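Local coordinates for protein decapping nuclease RAI1 (Scheffersomyces stipitis, PDB 5BTO) that removes NAD caps from the 5' ends of RNAs using a divalent metal cation, and binds and stimulates the exoribonuclease RAT1, at residues A[27-35]-A[44-52]. Sequence-based numbering, arbitrary orientation.
Sequences KEIFAFARD and QKIVKDENV
K48 NZ meets E28 OE2 at 2.6 Å in a salt bridge on the syn side of the carboxylate, and also hydrogen-bonds to the Y217 hydroxyl. The extended E28 chain (chi1 -179°, CG anti to the backbone N) carries the carboxylate out to K48, whose own chain bends at chi2. The other carboxylate oxygen, E28 OE1, is held by Y254 and S219, so the group is fixed at both oxygens. One turn earlier in the helix, the Q44 amide reads both backbone groups of A31, much as a neighbouring strand would. A31 N reaches a lone pair of Q44 OE1 within the plane of the side-chain carbonyl (3.0 Å), while Q44 NE2 donates almost straight to A31 O at 2.8 Å and also to Y42 O; a bend at chi2 (-56°) turns the amide back to the strand. Between these polar grips and the helix end, V47 packs CG1 against A31 CB (4.1 Å) and lays CG2 over F32 CA. Beyond it, N51 CB rests on A33 CB at 3.6 Å. F32 points the other way, its side chain lying near substrate-binding Y114. Helix 44-50 crosses one face of strand 27-34, near the edge of the large mixed sheet in this PD-(D/E)XK-type nuclease fold.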
loop_
_atom_site.group_PDB
_atom_site.type_symbol
_atom_site.label_atom_id
_atom_site.label_comp_id
_atom_site.label_asym_id
_atom_site.label_seq_id
_atom_site.Cartn_x
_atom_site.Cartn_y
_atom_site.Cartn_z
ATOM N N LYS A 27 -3.132 25.812 -15.164
ATOM C CA LYS A 27 -3.094 27.173 -15.683
ATOM C C LYS A 27 -1.734 27.801 -15.394
ATOM O O LYS A 27 -1.262 27.773 -14.255
ATOM C CB LYS A 27 -4.203 28.005 -15.036
ATOM C CG LYS A 27 -4.054 29.492 -15.251
ATOM C CD LYS A 27 -5.135 30.283 -14.514
ATOM C CE LYS A 27 -4.922 31.776 -14.694
ATOM N NZ LYS A 27 -6.051 32.592 -14.169
ATOM N N GLU A 28 -1.091 28.356 -16.417
ATOM C CA GLU A 28 0.178 29.040 -16.192
ATOM C C GLU A 28 -0.054 30.330 -15.417
ATOM O O GLU A 28 -0.980 31.107 -15.739
ATOM C CB GLU A 28 0.876 29.386 -17.514
ATOM C CG GLU A 28 2.227 30.075 -17.305
ATOM C CD GLU A 28 2.953 30.376 -18.608
ATOM O OE1 GLU A 28 3.476 29.432 -19.254
ATOM O OE2 GLU A 28 3.012 31.562 -18.973
ATOM N N ILE A 29 0.792 30.586 -14.427
ATOM C CA ILE A 29 0.714 31.864 -13.709
ATOM C C ILE A 29 1.949 32.749 -13.899
ATOM O O ILE A 29 1.858 33.969 -13.787
ATOM C CB ILE A 29 0.381 31.695 -12.202
ATOM C CG1 ILE A 29 1.298 30.661 -11.549
ATOM C CG2 ILE A 29 -1.073 31.309 -12.027
ATOM C CD1 ILE A 29 1.349 30.783 -10.014
ATOM N N PHE A 30 3.097 32.140 -14.185
ATOM C CA PHE A 30 4.293 32.906 -14.551
ATOM C C PHE A 30 5.305 32.019 -15.260
ATOM O O PHE A 30 5.135 30.806 -15.313
ATOM C CB PHE A 30 4.924 33.634 -13.339
ATOM C CG PHE A 30 5.376 32.726 -12.209
ATOM C CD1 PHE A 30 4.504 32.390 -11.179
ATOM C CD2 PHE A 30 6.688 32.270 -12.138
ATOM C CE1 PHE A 30 4.920 31.580 -10.118
ATOM C CE2 PHE A 30 7.113 31.448 -11.067
ATOM C CZ PHE A 30 6.227 31.123 -10.065
ATOM N N ALA A 31 6.350 32.624 -15.810
ATOM C CA ALA A 31 7.405 31.857 -16.450
ATOM C C ALA A 31 8.744 32.471 -16.113
ATOM O O ALA A 31 8.816 33.609 -15.662
ATOM C CB ALA A 31 7.188 31.815 -17.977
ATOM N N PHE A 32 9.809 31.698 -16.292
ATOM C CA PHE A 32 11.156 32.250 -16.261
ATOM C C PHE A 32 12.033 31.477 -17.232
ATOM O O PHE A 32 11.586 30.487 -17.811
ATOM C CB PHE A 32 11.730 32.315 -14.829
ATOM C CG PHE A 32 11.945 30.969 -14.159
ATOM C CD1 PHE A 32 10.897 30.312 -13.532
ATOM C CD2 PHE A 32 13.211 30.400 -14.111
ATOM C CE1 PHE A 32 11.105 29.090 -12.887
ATOM C CE2 PHE A 32 13.431 29.181 -13.464
ATOM C CZ PHE A 32 12.378 28.527 -12.852
ATOM N N ALA A 33 13.254 31.943 -17.456
ATOM C CA ALA A 33 14.113 31.272 -18.422
ATOM C C ALA A 33 15.569 31.262 -17.987
ATOM O O ALA A 33 15.978 32.031 -17.124
ATOM C CB ALA A 33 13.968 31.928 -19.814
ATOM N N ARG A 34 16.343 30.358 -18.573
ATOM C CA ARG A 34 17.790 30.408 -18.455
ATOM C C ARG A 34 18.313 30.734 -19.854
ATOM O O ARG A 34 17.900 30.106 -20.828
ATOM C CB ARG A 34 18.337 29.066 -17.959
ATOM C CG ARG A 34 19.835 29.064 -17.660
ATOM C CD ARG A 34 20.269 27.758 -16.997
ATOM N NE ARG A 34 20.282 26.643 -17.939
ATOM C CZ ARG A 34 20.343 25.362 -17.586
ATOM N NH1 ARG A 34 20.393 25.022 -16.303
ATOM N NH2 ARG A 34 20.350 24.420 -18.517
ATOM N N ASP A 35 19.182 31.734 -19.966
ATOM C CA ASP A 35 19.646 32.153 -21.287
ATOM C C ASP A 35 20.876 31.381 -21.749
ATOM O O ASP A 35 21.340 30.464 -21.066
ATOM C CB ASP A 35 19.862 33.675 -21.379
ATOM C CG ASP A 35 21.014 34.174 -20.520
ATOM O OD1 ASP A 35 21.888 33.369 -20.133
ATOM O OD2 ASP A 35 21.052 35.393 -20.244
ATOM N N GLN A 44 8.561 39.087 -17.200
ATOM C CA GLN A 44 7.605 38.322 -17.998
ATOM C C GLN A 44 7.622 38.718 -19.470
ATOM O O GLN A 44 7.561 37.857 -20.350
ATOM C CB GLN A 44 6.187 38.432 -17.433
ATOM C CG GLN A 44 6.045 37.870 -16.026
ATOM C CD GLN A 44 6.495 36.418 -15.957
ATOM O OE1 GLN A 44 5.755 35.513 -16.326
ATOM N NE2 GLN A 44 7.723 36.201 -15.512
ATOM N N LYS A 45 7.697 40.015 -19.741
ATOM C CA LYS A 45 7.698 40.461 -21.126
ATOM C C LYS A 45 8.927 39.955 -21.869
ATOM O O LYS A 45 8.816 39.419 -22.974
ATOM C CB LYS A 45 7.613 41.983 -21.210
ATOM C CG LYS A 45 7.439 42.475 -22.633
ATOM C CD LYS A 45 7.046 43.939 -22.654
ATOM C CE LYS A 45 6.531 44.348 -24.025
ATOM N NZ LYS A 45 7.547 44.120 -25.078
ATOM N N ILE A 46 10.096 40.123 -21.259
ATOM C CA ILE A 46 11.348 39.660 -21.847
ATOM C C ILE A 46 11.375 38.142 -22.048
ATOM O O ILE A 46 11.803 37.655 -23.097
ATOM C CB ILE A 46 12.565 40.100 -21.006
ATOM C CG1 ILE A 46 12.666 41.629 -20.974
ATOM C CG2 ILE A 46 13.848 39.498 -21.565
ATOM C CD1 ILE A 46 13.870 42.146 -20.214
ATOM N N VAL A 47 10.924 37.390 -21.046
ATOM C CA VAL A 47 10.883 35.942 -21.173
ATOM C C VAL A 47 10.026 35.525 -22.362
ATOM O O VAL A 47 10.429 34.686 -23.168
ATOM C CB VAL A 47 10.362 35.263 -19.888
ATOM C CG1 VAL A 47 10.062 33.800 -20.145
ATOM C CG2 VAL A 47 11.388 35.401 -18.773
ATOM N N LYS A 48 8.842 36.116 -22.466
ATOM C CA LYS A 48 7.906 35.779 -23.532
ATOM C C LYS A 48 8.382 36.250 -24.910
ATOM O O LYS A 48 8.169 35.563 -25.905
ATOM C CB LYS A 48 6.522 36.358 -23.224
ATOM C CG LYS A 48 5.881 35.792 -21.966
ATOM C CD LYS A 48 5.224 34.459 -22.231
ATOM C CE LYS A 48 4.799 33.776 -20.934
ATOM N NZ LYS A 48 3.899 32.634 -21.212
ATOM N N ASP A 49 9.033 37.411 -24.959
ATOM C CA ASP A 49 9.455 37.998 -26.237
ATOM C C ASP A 49 10.767 37.437 -26.781
ATOM O O ASP A 49 11.008 37.476 -27.994
ATOM C CB ASP A 49 9.592 39.519 -26.120
ATOM C CG ASP A 49 8.258 40.227 -26.018
ATOM O OD1 ASP A 49 7.211 39.563 -26.167
ATOM O OD2 ASP A 49 8.262 41.463 -25.803
ATOM N N GLU A 50 11.622 36.931 -25.899
ATOM C CA GLU A 50 12.997 36.630 -26.287
ATOM C C GLU A 50 13.450 35.211 -25.988
ATOM O O GLU A 50 14.481 34.768 -26.499
ATOM C CB GLU A 50 13.963 37.602 -25.609
ATOM C CG GLU A 50 13.740 39.065 -25.960
ATOM C CD GLU A 50 14.791 39.968 -25.342
ATOM O OE1 GLU A 50 15.698 39.441 -24.657
ATOM O OE2 GLU A 50 14.712 41.202 -25.537
ATOM N N ASN A 51 12.700 34.502 -25.153
ATOM C CA ASN A 51 13.168 33.206 -24.672
ATOM C C ASN A 51 12.251 32.029 -24.997
ATOM O O ASN A 51 12.353 30.972 -24.367
ATOM C CB ASN A 51 13.441 33.269 -23.162
ATOM C CG ASN A 51 14.556 34.240 -22.813
ATOM O OD1 ASN A 51 14.316 35.428 -22.572
ATOM N ND2 ASN A 51 15.786 33.745 -22.810
ATOM N N VAL A 52 11.376 32.214 -25.982
ATOM C CA VAL A 52 10.398 31.210 -26.395
ATOM C C VAL A 52 10.661 30.793 -27.841
ATOM O O VAL A 52 10.816 31.653 -28.707
ATOM C CB VAL A 52 8.964 31.803 -26.342
ATOM C CG1 VAL A 52 7.960 30.868 -26.990
ATOM C CG2 VAL A 52 8.557 32.134 -24.907
#